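Local coordinates for protein catechol 1,2-dioxygenase (Acinetobacter sp., PDB 1DMH) that catalyses the iron(III)-dependent intradiol ring opening of catechol by O2 to cis,cis-muconate, working as a homodimer in the beta-ketoadipate pathway, at residues L15-L21 and I34-S39; H132-G138 and P282-F288; P76-H82 and F253-R258; G107-V111 and Y164-D168. All coordinates share one frame; numbering follows the deposited sequence.

Contact 1: residues L15-L21 and I34-S39; sequences LRVASGL and IHRVLS
Part of the helical zipper that forms the dimer axis, this contact sets His-35 of helix 28-47 against Leu-15 in the last turn of helix 9-18 and Ser-19 and Leu-21 just after it. A chi1 of -176°, turning CG away from the backbone N, carries the imidazole across to the other segment. Leu-21 CD2 lies over one ring face in a CH-pi contact, 3.7 Å from the centroid of the His-35 ring and 23° off its normal; Ser-39 OG lies above the opposite face. At the ring edge, Leu-15 O is 3.5 Å from His-35 CD2. That carbonyl is already gripped twice from within its own segment, by Ser-19 N and by Ser-19 OG, the latter 2.9 Å from Leu-15 O. The serine hydroxyl, turned back in this way, still packs closely on the facing helix, with Ser-19 OG 3.1 Å from His-35 CA. Beside it, the Leu-15 and Leu-38 side chains lie alongside one another, running opposite ways, with Leu-15 CD2 3.8 Å from Leu-38 CB. A Schellman motif ends the first helix: Gly-20 has positive phi (68°), and Gly-20 N and Leu-21 N bond back to Val-17 O and Arg-16 O. Farther along helix 28-47, Tyr-42 also touches Leu-15, while Phe-80 of the second subunit packs on Leu-38 and a bound phospholipid on Ile-34.

Contact 2: residues H132-G138 and P282-F288; sequences HTLILHG and PFAEMVF
Glu-285 reaches from strand 283-287 to His-137 on the neighbouring parallel strand 133-138. Its CB passes 4.1 Å from Ile-135 O. Because the chain is extended (chi1 175°, chi2 -178°), Glu-285 CG next lies 3.7 Å from His-137 NE2, and the carboxylate ends beside the imidazole edge. There His-137 NE2 donates to Glu-285 OE2 over 2.7 Å, the oxygen met on its anti side but well out of the carboxylate plane, the ring and carboxylate planes standing 51° apart. The other oxygen, OE1, has a weak hydrogen bond with His-268 NE2. Val-287 CG2 packs 3.4 Å from His-137 CE1 on the same side of the sheet. Beneath these side chains the backbones bond in parallel register: Thr-133, Ile-135 and His-137 supply every strand-133-138 partner, from Ala-284 N to Thr-133 O at 2.8 Å through to Phe-288 N on His-137 O. Leu-134, Leu-136, Ala-284 and Met-286 point to the other face, where Leu-134 CD2 meets Met-286 CG at 3.9 Å and Leu-134 touches Ile-225 of strand 220-230. The pairing separates an apolar face, turned into the beta domain, from one with a short histidine-carboxylate hydrogen bond, which may be charge-assisted if the imidazole is protonated.

Contact 3: residues P76-H82 and F253-R258; sequences PGLGFDH and FAYATR. With MCT (4-methylcatechol), chain D.
His-82 and Tyr-255, with Gly-77 next in buried surface, bring the turn between helices 71-77 and 80-94, with the first turn of the latter, against the loop that precedes strand 262-268. The turn is a Schellman motif: Gly-79, with phi 81°, is its C-prime residue, and Gly-79 N bonds to Pro-76 O and Phe-80 N to Ser-75 O. The imidazole of His-82 lies with one face beneath Tyr-255 O, which stands 3.3 Å above the ring plane. His-82 ND1 is 3.4 Å from Tyr-255 O, but the angle is too poor for a hydrogen bond. Tyr-255 presents its ring edge to the turn, CE2 lying 3.7 Å from Gly-77 O. Gly-77 also meets Phe-253: Gly-77 CA makes a CA-H...O contact with Phe-253 O and sits 3.6 Å from Phe-253 CE2. Phe-253 and Pro-76 both border the substrate, Pro-76 CG lying 3.2 Å from the methyl carbon C of 4-methylcatechol. Phe-14 of the second subunit meets the rings of both His-82 and Tyr-255 edge-to-face. One water completes the join, donating to Pro-76 O and to Ala-254 O (2.7 Å from the latter) while accepting from His-82 N.

Contact 4: residues G107-V111 and Y164-D168; sequences GPLYV and YSHFD. With FE (Fe (III) ion), chain C; MCT (4-methylcatechol), chain D.
Leu-109 spreads its two methyls over two aromatic rings. CD1 lies over one face of Tyr-164, 3.8 Å from the ring centroid and displaced toward the rim, so that Leu-109 CD1 comes within 3.4 Å of Tyr-164 CE1. CD2 sits over the middle of Phe-167, 3.7 Å from the ring centroid and only 12° off its normal. Both are CH-pi contacts: chi1 of -47° sets CG beside the backbone N, and chi2 then turns one methyl to each ring. Val-111 continues the apolar row: its CG2 approaches Phe-167 CE2 to 3.6 Å and also touches His-166 CB. The two rings belong to one type II beta turn, Tyr-164 to Phe-167, so a single leucine packs against both its ends. No hydrogen bond joins the segments directly, but Arg-179 of the neighbouring strand bonds to both Leu-109 O and Ser-165 O. At the far end of the tyrosine, Tyr-164 OH binds the ferric iron at 1.9 Å and lies 2.6 Å from O4 of 4-methylcatechol. That substrate chelates the same metal through O3 and O4, while Pro-108 CD reaches its ring at 3.7 Å from C1. His-224 and His-226 are the other protein ligands in this complex; Tyr-200, also an iron ligand of the enzyme, is not. This is the mononuclear non-haem iron site of an intradiol dioxygenase, its bidentate catecholate flanked by loop 107-111.

Contact 3 is the buried one; the others are only partly so. Contacts 3 and 4 border the same 4-methylcatechol, with contact 4 nested in the chain loop that contact 3 closes. Contact 2 belongs to the beta domain, whereas contact 1 lies on the opposite side of the chain's centre. Leu-38 and Val-17 of contact 1 pack on Phe-80 and Tyr-255 of contact 3 in the second subunit, so the two meet across the dimer interface. Direct hydrogen bonding across the segments occurs in contact 2 alone; contacts 1 and 4 rely on CH-pi and apolar packing, contact 3 on a bridging water, a CA-H...O contact and a carbonyl over a histidine ring.

Contact 1: residues L15-L21 and I34-S39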
# COMPACT_ATOMS: atom_id res chain seq x y z
N LEU A 15 6.30 -17.60 -10.36
CA LEU A 15 5.34 -17.25 -9.32
C LEU A 15 5.51 -18.13 -8.08
O LEU A 15 5.30 -17.68 -6.95
CB LEU A 15 3.90 -17.39 -9.87
CG LEU A 15 3.40 -16.25 -10.77
CD1 LEU A 15 2.15 -16.64 -11.52
CD2 LEU A 15 3.13 -15.02 -9.89
N ARG A 16 5.89 -19.40 -8.28
CA ARG A 16 6.06 -20.27 -7.13
C ARG A 16 7.33 -19.89 -6.38
O ARG A 16 7.36 -19.91 -5.15
CB ARG A 16 6.10 -21.74 -7.57
CG ARG A 16 4.77 -22.25 -8.13
CD ARG A 16 4.90 -23.74 -8.44
NE ARG A 16 5.12 -24.50 -7.21
CZ ARG A 16 4.15 -24.80 -6.35
NH1 ARG A 16 2.91 -24.41 -6.61
NH2 ARG A 16 4.43 -25.43 -5.21
N VAL A 17 8.37 -19.54 -7.12
CA VAL A 17 9.63 -19.12 -6.49
C VAL A 17 9.47 -17.83 -5.68
O VAL A 17 9.87 -17.75 -4.51
CB VAL A 17 10.69 -18.89 -7.56
CG1 VAL A 17 11.96 -18.31 -6.93
CG2 VAL A 17 10.97 -20.19 -8.28
N ALA A 18 8.86 -16.82 -6.30
CA ALA A 18 8.64 -15.54 -5.64
C ALA A 18 7.79 -15.67 -4.38
O ALA A 18 7.98 -14.91 -3.42
CB ALA A 18 7.98 -14.58 -6.62
N SER A 19 6.85 -16.62 -4.37
CA SER A 19 5.99 -16.82 -3.21
C SER A 19 6.64 -17.69 -2.12
O SER A 19 6.03 -17.96 -1.09
CB SER A 19 4.68 -17.46 -3.66
OG SER A 19 4.04 -16.63 -4.61
N GLY A 20 7.88 -18.12 -2.37
CA GLY A 20 8.60 -18.96 -1.41
C GLY A 20 8.02 -20.35 -1.24
O GLY A 20 8.35 -21.05 -0.28
N LEU A 21 7.17 -20.76 -2.17
CA LEU A 21 6.53 -22.05 -2.12
C LEU A 21 7.56 -23.16 -2.07
O LEU A 21 7.33 -24.19 -1.43
CB LEU A 21 5.61 -22.21 -3.32
CG LEU A 21 4.10 -21.99 -3.11
CD1 LEU A 21 3.82 -20.92 -2.09
CD2 LEU A 21 3.46 -21.70 -4.46
N ILE A 34 -0.05 -15.04 -0.57
CA ILE A 34 0.82 -14.32 -1.50
C ILE A 34 0.83 -14.96 -2.88
O ILE A 34 0.71 -14.25 -3.89
CB ILE A 34 2.26 -14.26 -0.97
CG1 ILE A 34 2.31 -13.42 0.31
CG2 ILE A 34 3.18 -13.64 -2.03
CD1 ILE A 34 1.86 -12.00 0.10
N HIS A 35 0.95 -16.29 -2.95
CA HIS A 35 0.94 -16.94 -4.25
C HIS A 35 -0.34 -16.61 -5.03
O HIS A 35 -0.29 -16.29 -6.20
CB HIS A 35 1.10 -18.45 -4.11
CG HIS A 35 1.19 -19.16 -5.42
ND1 HIS A 35 0.16 -19.91 -5.94
CD2 HIS A 35 2.15 -19.14 -6.37
CE1 HIS A 35 0.47 -20.31 -7.15
NE2 HIS A 35 1.68 -19.86 -7.44
N ARG A 36 -1.48 -16.67 -4.37
CA ARG A 36 -2.74 -16.36 -5.05
C ARG A 36 -2.84 -14.91 -5.48
O ARG A 36 -3.21 -14.61 -6.61
CB ARG A 36 -3.92 -16.72 -4.14
CG ARG A 36 -5.29 -16.25 -4.63
CD ARG A 36 -5.65 -16.80 -5.98
NE ARG A 36 -7.03 -16.47 -6.30
CZ ARG A 36 -8.08 -17.18 -5.89
NH1 ARG A 36 -7.90 -18.28 -5.15
NH2 ARG A 36 -9.31 -16.75 -6.14
N VAL A 37 -2.52 -13.98 -4.58
CA VAL A 37 -2.59 -12.57 -4.93
C VAL A 37 -1.63 -12.23 -6.08
O VAL A 37 -2.01 -11.50 -7.00
CB VAL A 37 -2.32 -11.67 -3.69
CG1 VAL A 37 -2.34 -10.20 -4.11
CG2 VAL A 37 -3.38 -11.91 -2.64
N LEU A 38 -0.40 -12.74 -6.05
CA LEU A 38 0.55 -12.45 -7.14
C LEU A 38 0.08 -13.03 -8.47
O LEU A 38 0.20 -12.40 -9.51
CB LEU A 38 1.94 -13.03 -6.87
CG LEU A 38 2.75 -12.42 -5.74
CD1 LEU A 38 4.11 -13.08 -5.70
CD2 LEU A 38 2.89 -10.94 -5.99
N SER A 39 -0.43 -14.25 -8.42
CA SER A 39 -0.91 -14.89 -9.63
C SER A 39 -2.01 -14.06 -10.23
O SER A 39 -1.99 -13.77 -11.42
CB SER A 39 -1.43 -16.29 -9.31
OG SER A 39 -0.36 -17.10 -8.88

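Contact 2: residues H132-G138 and P282-F288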
# COMPACT_ATOMS: atom_id res chain seq x y z
N HIS A 132 -24.68 21.42 18.85
CA HIS A 132 -26.10 21.46 19.22
C HIS A 132 -26.28 20.30 20.19
O HIS A 132 -25.95 19.16 19.87
CB HIS A 132 -26.97 21.29 17.98
CG HIS A 132 -28.44 21.37 18.26
ND1 HIS A 132 -29.01 22.46 18.88
CD2 HIS A 132 -29.44 20.50 18.03
CE1 HIS A 132 -30.31 22.25 19.02
NE2 HIS A 132 -30.60 21.07 18.51
N THR A 133 -26.80 20.59 21.38
CA THR A 133 -26.99 19.56 22.40
C THR A 133 -27.81 18.39 21.94
O THR A 133 -28.86 18.57 21.34
CB THR A 133 -27.65 20.14 23.66
OG1 THR A 133 -26.89 21.26 24.11
CG2 THR A 133 -27.68 19.10 24.79
N LEU A 134 -27.33 17.19 22.24
CA LEU A 134 -28.00 15.94 21.87
C LEU A 134 -28.10 15.05 23.10
O LEU A 134 -27.09 14.83 23.77
CB LEU A 134 -27.17 15.19 20.81
CG LEU A 134 -27.77 14.13 19.88
CD1 LEU A 134 -26.76 13.03 19.75
CD2 LEU A 134 -29.09 13.62 20.33
N ILE A 135 -29.30 14.56 23.40
CA ILE A 135 -29.52 13.63 24.53
C ILE A 135 -29.76 12.31 23.78
O ILE A 135 -30.73 12.19 23.04
CB ILE A 135 -30.81 13.97 25.36
CG1 ILE A 135 -30.70 15.37 25.97
CG2 ILE A 135 -31.07 12.92 26.45
CD1 ILE A 135 -29.51 15.54 26.84
N LEU A 136 -28.87 11.33 23.96
CA LEU A 136 -29.01 10.05 23.25
C LEU A 136 -29.20 8.99 24.33
O LEU A 136 -28.41 8.88 25.26
CB LEU A 136 -27.74 9.78 22.47
CG LEU A 136 -27.60 8.80 21.29
CD1 LEU A 136 -26.22 8.19 21.43
CD2 LEU A 136 -28.67 7.74 21.21
N HIS A 137 -30.25 8.19 24.21
CA HIS A 137 -30.47 7.18 25.21
C HIS A 137 -31.19 5.97 24.63
O HIS A 137 -31.73 6.01 23.52
CB HIS A 137 -31.26 7.80 26.38
CG HIS A 137 -32.60 8.36 25.98
ND1 HIS A 137 -33.76 7.63 26.03
CD2 HIS A 137 -32.94 9.58 25.48
CE1 HIS A 137 -34.77 8.36 25.59
NE2 HIS A 137 -34.30 9.55 25.25
N GLY A 138 -31.16 4.88 25.38
CA GLY A 138 -31.82 3.69 24.92
C GLY A 138 -31.67 2.58 25.93
O GLY A 138 -31.16 2.80 27.02
N PRO A 282 -32.66 24.82 23.64
CA PRO A 282 -33.16 23.79 22.73
C PRO A 282 -32.13 22.68 22.49
O PRO A 282 -30.92 22.93 22.45
CB PRO A 282 -33.51 24.60 21.47
CG PRO A 282 -32.59 25.82 21.58
CD PRO A 282 -32.82 26.15 23.03
N PHE A 283 -32.61 21.45 22.33
CA PHE A 283 -31.72 20.32 22.14
C PHE A 283 -32.40 19.27 21.26
O PHE A 283 -33.62 19.33 21.03
CB PHE A 283 -31.38 19.71 23.51
CG PHE A 283 -32.55 19.05 24.20
CD1 PHE A 283 -33.47 19.80 24.91
CD2 PHE A 283 -32.77 17.68 24.07
CE1 PHE A 283 -34.61 19.21 25.49
CE2 PHE A 283 -33.89 17.08 24.64
CZ PHE A 283 -34.82 17.85 25.35
N ALA A 284 -31.61 18.32 20.78
CA ALA A 284 -32.13 17.23 19.96
C ALA A 284 -32.15 15.94 20.83
O ALA A 284 -31.33 15.77 21.74
CB ALA A 284 -31.24 17.03 18.74
N GLU A 285 -33.10 15.06 20.56
CA GLU A 285 -33.18 13.80 21.28
C GLU A 285 -33.26 12.62 20.30
O GLU A 285 -34.02 12.66 19.32
CB GLU A 285 -34.39 13.76 22.22
CG GLU A 285 -34.60 12.42 22.91
CD GLU A 285 -35.82 12.39 23.80
OE1 GLU A 285 -36.87 12.93 23.39
OE2 GLU A 285 -35.75 11.82 24.91
N MET A 286 -32.47 11.58 20.57
CA MET A 286 -32.46 10.35 19.78
C MET A 286 -32.56 9.19 20.75
O MET A 286 -31.89 9.18 21.79
CB MET A 286 -31.18 10.20 18.95
CG MET A 286 -30.97 11.29 17.90
SD MET A 286 -29.41 11.12 16.97
CE MET A 286 -29.76 9.74 15.98
N VAL A 287 -33.42 8.23 20.44
CA VAL A 287 -33.59 7.05 21.27
C VAL A 287 -33.12 5.89 20.38
O VAL A 287 -33.51 5.82 19.22
CB VAL A 287 -35.08 6.82 21.63
CG1 VAL A 287 -35.23 5.60 22.54
CG2 VAL A 287 -35.64 8.04 22.31
N PHE A 288 -32.28 5.01 20.89
CA PHE A 288 -31.85 3.88 20.08
C PHE A 288 -31.58 2.70 20.99
O PHE A 288 -30.68 2.77 21.83
CB PHE A 288 -30.60 4.19 19.26
CG PHE A 288 -30.23 3.10 18.29
CD1 PHE A 288 -31.12 2.72 17.28
CD2 PHE A 288 -29.03 2.40 18.41
CE1 PHE A 288 -30.82 1.66 16.40
CE2 PHE A 288 -28.73 1.35 17.54
CZ PHE A 288 -29.64 0.98 16.54

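Contact 3: residues P76-H82 and F253-R258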
# COMPACT_ATOMS: atom_id res chain seq x y z
N PRO A 76 -12.58 0.88 3.51
CA PRO A 76 -14.04 0.97 3.45
C PRO A 76 -14.58 1.64 2.17
O PRO A 76 -15.66 1.30 1.69
CB PRO A 76 -14.40 1.73 4.75
CG PRO A 76 -13.15 2.58 4.99
CD PRO A 76 -12.06 1.56 4.72
N GLY A 77 -13.80 2.57 1.61
CA GLY A 77 -14.22 3.27 0.39
C GLY A 77 -14.32 2.33 -0.80
O GLY A 77 -15.13 2.54 -1.69
N LEU A 78 -13.49 1.30 -0.82
CA LEU A 78 -13.52 0.34 -1.91
C LEU A 78 -14.43 -0.86 -1.56
O LEU A 78 -14.40 -1.91 -2.21
CB LEU A 78 -12.10 -0.10 -2.27
CG LEU A 78 -11.19 1.01 -2.85
CD1 LEU A 78 -9.78 0.48 -3.10
CD2 LEU A 78 -11.78 1.55 -4.14
N GLY A 79 -15.22 -0.69 -0.51
CA GLY A 79 -16.19 -1.69 -0.09
C GLY A 79 -15.79 -2.89 0.74
O GLY A 79 -16.67 -3.67 1.13
N PHE A 80 -14.49 -3.07 1.00
CA PHE A 80 -14.04 -4.22 1.77
C PHE A 80 -14.69 -4.36 3.13
O PHE A 80 -15.15 -5.45 3.49
CB PHE A 80 -12.53 -4.20 1.97
CG PHE A 80 -11.76 -4.46 0.73
CD1 PHE A 80 -11.54 -5.78 0.32
CD2 PHE A 80 -11.24 -3.41 -0.03
CE1 PHE A 80 -10.78 -6.04 -0.84
CE2 PHE A 80 -10.47 -3.64 -1.20
CZ PHE A 80 -10.24 -4.97 -1.61
N ASP A 81 -14.72 -3.28 3.90
CA ASP A 81 -15.29 -3.35 5.23
C ASP A 81 -16.74 -3.86 5.19
O ASP A 81 -17.13 -4.73 5.97
CB ASP A 81 -15.24 -1.97 5.90
CG ASP A 81 -13.81 -1.41 5.99
OD1 ASP A 81 -13.01 -1.61 5.05
OD2 ASP A 81 -13.51 -0.72 7.01
N HIS A 82 -17.53 -3.31 4.27
CA HIS A 82 -18.92 -3.72 4.14
C HIS A 82 -19.00 -5.14 3.63
O HIS A 82 -19.86 -5.89 4.05
CB HIS A 82 -19.67 -2.77 3.21
CG HIS A 82 -21.09 -3.19 2.98
ND1 HIS A 82 -21.98 -3.37 4.01
CD2 HIS A 82 -21.76 -3.50 1.84
CE1 HIS A 82 -23.14 -3.78 3.52
NE2 HIS A 82 -23.03 -3.87 2.21
N PHE A 253 -19.98 6.94 1.28
CA PHE A 253 -18.87 6.43 0.49
C PHE A 253 -18.31 5.12 1.08
O PHE A 253 -17.62 4.36 0.39
CB PHE A 253 -17.73 7.48 0.37
CG PHE A 253 -16.62 7.33 1.40
CD1 PHE A 253 -16.73 7.87 2.68
CD2 PHE A 253 -15.45 6.63 1.07
CE1 PHE A 253 -15.67 7.73 3.62
CE2 PHE A 253 -14.40 6.48 2.00
CZ PHE A 253 -14.51 7.03 3.27
N ALA A 254 -18.63 4.85 2.35
CA ALA A 254 -18.18 3.63 3.02
C ALA A 254 -19.25 2.55 3.04
O ALA A 254 -19.07 1.51 3.67
CB ALA A 254 -17.73 3.95 4.44
N TYR A 255 -20.38 2.81 2.39
CA TYR A 255 -21.48 1.83 2.28
C TYR A 255 -21.89 1.17 3.61
O TYR A 255 -22.21 -0.03 3.65
CB TYR A 255 -21.07 0.74 1.30
CG TYR A 255 -20.56 1.28 -0.01
CD1 TYR A 255 -21.45 1.79 -0.95
CD2 TYR A 255 -19.19 1.30 -0.30
CE1 TYR A 255 -21.00 2.30 -2.17
CE2 TYR A 255 -18.72 1.81 -1.53
CZ TYR A 255 -19.64 2.30 -2.45
OH TYR A 255 -19.24 2.80 -3.66
N ALA A 256 -21.94 1.94 4.68
CA ALA A 256 -22.26 1.37 5.97
C ALA A 256 -23.70 1.53 6.42
O ALA A 256 -24.12 0.87 7.36
CB ALA A 256 -21.34 1.95 7.02
N THR A 257 -24.46 2.39 5.78
CA THR A 257 -25.83 2.58 6.23
C THR A 257 -26.73 1.37 5.94
O THR A 257 -26.60 0.71 4.90
CB THR A 257 -26.40 3.90 5.66
OG1 THR A 257 -26.30 3.87 4.24
CG2 THR A 257 -25.56 5.07 6.13
N ARG A 258 -27.60 1.07 6.90
CA ARG A 258 -28.53 -0.05 6.82
C ARG A 258 -29.89 0.31 7.35
O ARG A 258 -30.00 1.14 8.24
CB ARG A 258 -28.09 -1.21 7.69
CG ARG A 258 -26.79 -1.80 7.32
CD ARG A 258 -26.86 -3.18 7.83
NE ARG A 258 -25.77 -3.97 7.32
CZ ARG A 258 -25.75 -5.30 7.36
NH1 ARG A 258 -26.78 -5.95 7.89
NH2 ARG A 258 -24.71 -5.95 6.87
C1 MCT D . -14.78 5.98 7.84
C2 MCT D . -15.57 5.45 8.88
C3 MCT D . -16.02 6.32 9.89
O3 MCT D . -16.80 5.82 10.90
C4 MCT D . -15.71 7.67 9.88
O4 MCT D . -16.18 8.48 10.88
C5 MCT D . -14.94 8.21 8.88
C6 MCT D . -14.45 7.31 7.80
C MCT D . -14.28 5.04 6.73
O HOH W 1 -17.24 -0.47 3.28

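Contact 4: residues G107-V111 and Y164-D168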
# COMPACT_ATOMS: atom_id res chain seq x y z
N GLY A 107 -15.13 1.15 11.14
CA GLY A 107 -14.47 2.38 10.72
C GLY A 107 -13.09 2.36 11.37
O GLY A 107 -12.85 1.57 12.29
N PRO A 108 -12.15 3.21 10.93
CA PRO A 108 -10.81 3.21 11.51
C PRO A 108 -10.50 4.16 12.68
O PRO A 108 -9.34 4.30 13.07
CB PRO A 108 -9.96 3.53 10.29
CG PRO A 108 -10.81 4.67 9.66
CD PRO A 108 -12.24 4.15 9.78
N LEU A 109 -11.53 4.76 13.27
CA LEU A 109 -11.31 5.77 14.31
C LEU A 109 -11.64 5.45 15.75
O LEU A 109 -11.77 6.36 16.57
CB LEU A 109 -12.06 7.05 13.90
CG LEU A 109 -11.76 7.39 12.44
CD1 LEU A 109 -12.72 8.44 11.90
CD2 LEU A 109 -10.34 7.81 12.33
N TYR A 110 -11.77 4.16 16.09
CA TYR A 110 -12.00 3.77 17.47
C TYR A 110 -10.71 4.03 18.25
O TYR A 110 -9.61 3.89 17.71
CB TYR A 110 -12.33 2.29 17.57
CG TYR A 110 -12.44 1.80 19.00
CD1 TYR A 110 -13.53 2.17 19.80
CD2 TYR A 110 -11.45 0.97 19.55
CE1 TYR A 110 -13.63 1.73 21.11
CE2 TYR A 110 -11.55 0.51 20.88
CZ TYR A 110 -12.63 0.89 21.64
OH TYR A 110 -12.75 0.41 22.92
N VAL A 111 -10.84 4.42 19.51
CA VAL A 111 -9.67 4.65 20.37
C VAL A 111 -9.98 3.95 21.69
O VAL A 111 -11.05 4.17 22.27
CB VAL A 111 -9.41 6.14 20.69
CG1 VAL A 111 -8.21 6.24 21.63
CG2 VAL A 111 -9.15 6.95 19.40
N TYR A 164 -12.84 13.83 14.75
CA TYR A 164 -12.85 13.00 15.94
C TYR A 164 -11.64 13.34 16.80
O TYR A 164 -10.60 13.75 16.28
CB TYR A 164 -12.71 11.51 15.59
CG TYR A 164 -13.90 10.85 14.92
CD1 TYR A 164 -14.20 11.07 13.56
CD2 TYR A 164 -14.71 9.98 15.64
CE1 TYR A 164 -15.28 10.42 12.95
CE2 TYR A 164 -15.77 9.34 15.06
CZ TYR A 164 -16.06 9.56 13.73
OH TYR A 164 -17.15 8.93 13.20
N SER A 165 -11.78 13.15 18.12
CA SER A 165 -10.66 13.39 19.00
C SER A 165 -9.60 12.34 18.63
O SER A 165 -9.95 11.23 18.19
CB SER A 165 -11.08 13.27 20.48
OG SER A 165 -11.62 12.02 20.82
N HIS A 166 -8.33 12.70 18.80
CA HIS A 166 -7.19 11.85 18.49
C HIS A 166 -6.90 11.76 16.98
O HIS A 166 -5.89 11.20 16.57
CB HIS A 166 -7.38 10.47 19.11
CG HIS A 166 -7.53 10.51 20.60
ND1 HIS A 166 -6.47 10.79 21.45
CD2 HIS A 166 -8.62 10.43 21.39
CE1 HIS A 166 -6.92 10.89 22.69
NE2 HIS A 166 -8.22 10.67 22.68
N PHE A 167 -7.79 12.31 16.16
CA PHE A 167 -7.58 12.31 14.70
C PHE A 167 -8.01 13.66 14.14
O PHE A 167 -8.37 13.75 12.96
CB PHE A 167 -8.39 11.21 13.99
CG PHE A 167 -8.13 9.84 14.50
CD1 PHE A 167 -7.07 9.09 13.98
CD2 PHE A 167 -8.91 9.29 15.52
CE1 PHE A 167 -6.79 7.82 14.48
CE2 PHE A 167 -8.64 8.02 16.02
CZ PHE A 167 -7.57 7.28 15.50
N ASP A 168 -7.98 14.69 14.98
CA ASP A 168 -8.38 16.02 14.58
C ASP A 168 -7.21 16.73 13.92
O ASP A 168 -6.23 17.08 14.58
CB ASP A 168 -8.81 16.84 15.80
CG ASP A 168 -9.52 18.12 15.41
OD1 ASP A 168 -9.13 18.72 14.38
OD2 ASP A 168 -10.44 18.54 16.14
FE FE C . -17.35 7.51 11.93
C1 MCT D . -14.78 5.98 7.84
C2 MCT D . -15.57 5.45 8.88
C3 MCT D . -16.02 6.32 9.89
O3 MCT D . -16.80 5.82 10.90
C4 MCT D . -15.71 7.67 9.88
O4 MCT D . -16.18 8.48 10.88
C5 MCT D . -14.94 8.21 8.88
C6 MCT D . -14.45 7.31 7.80
C MCT D . -14.28 5.04 6.73
O HOH W 2 -15.14 6.48 11.10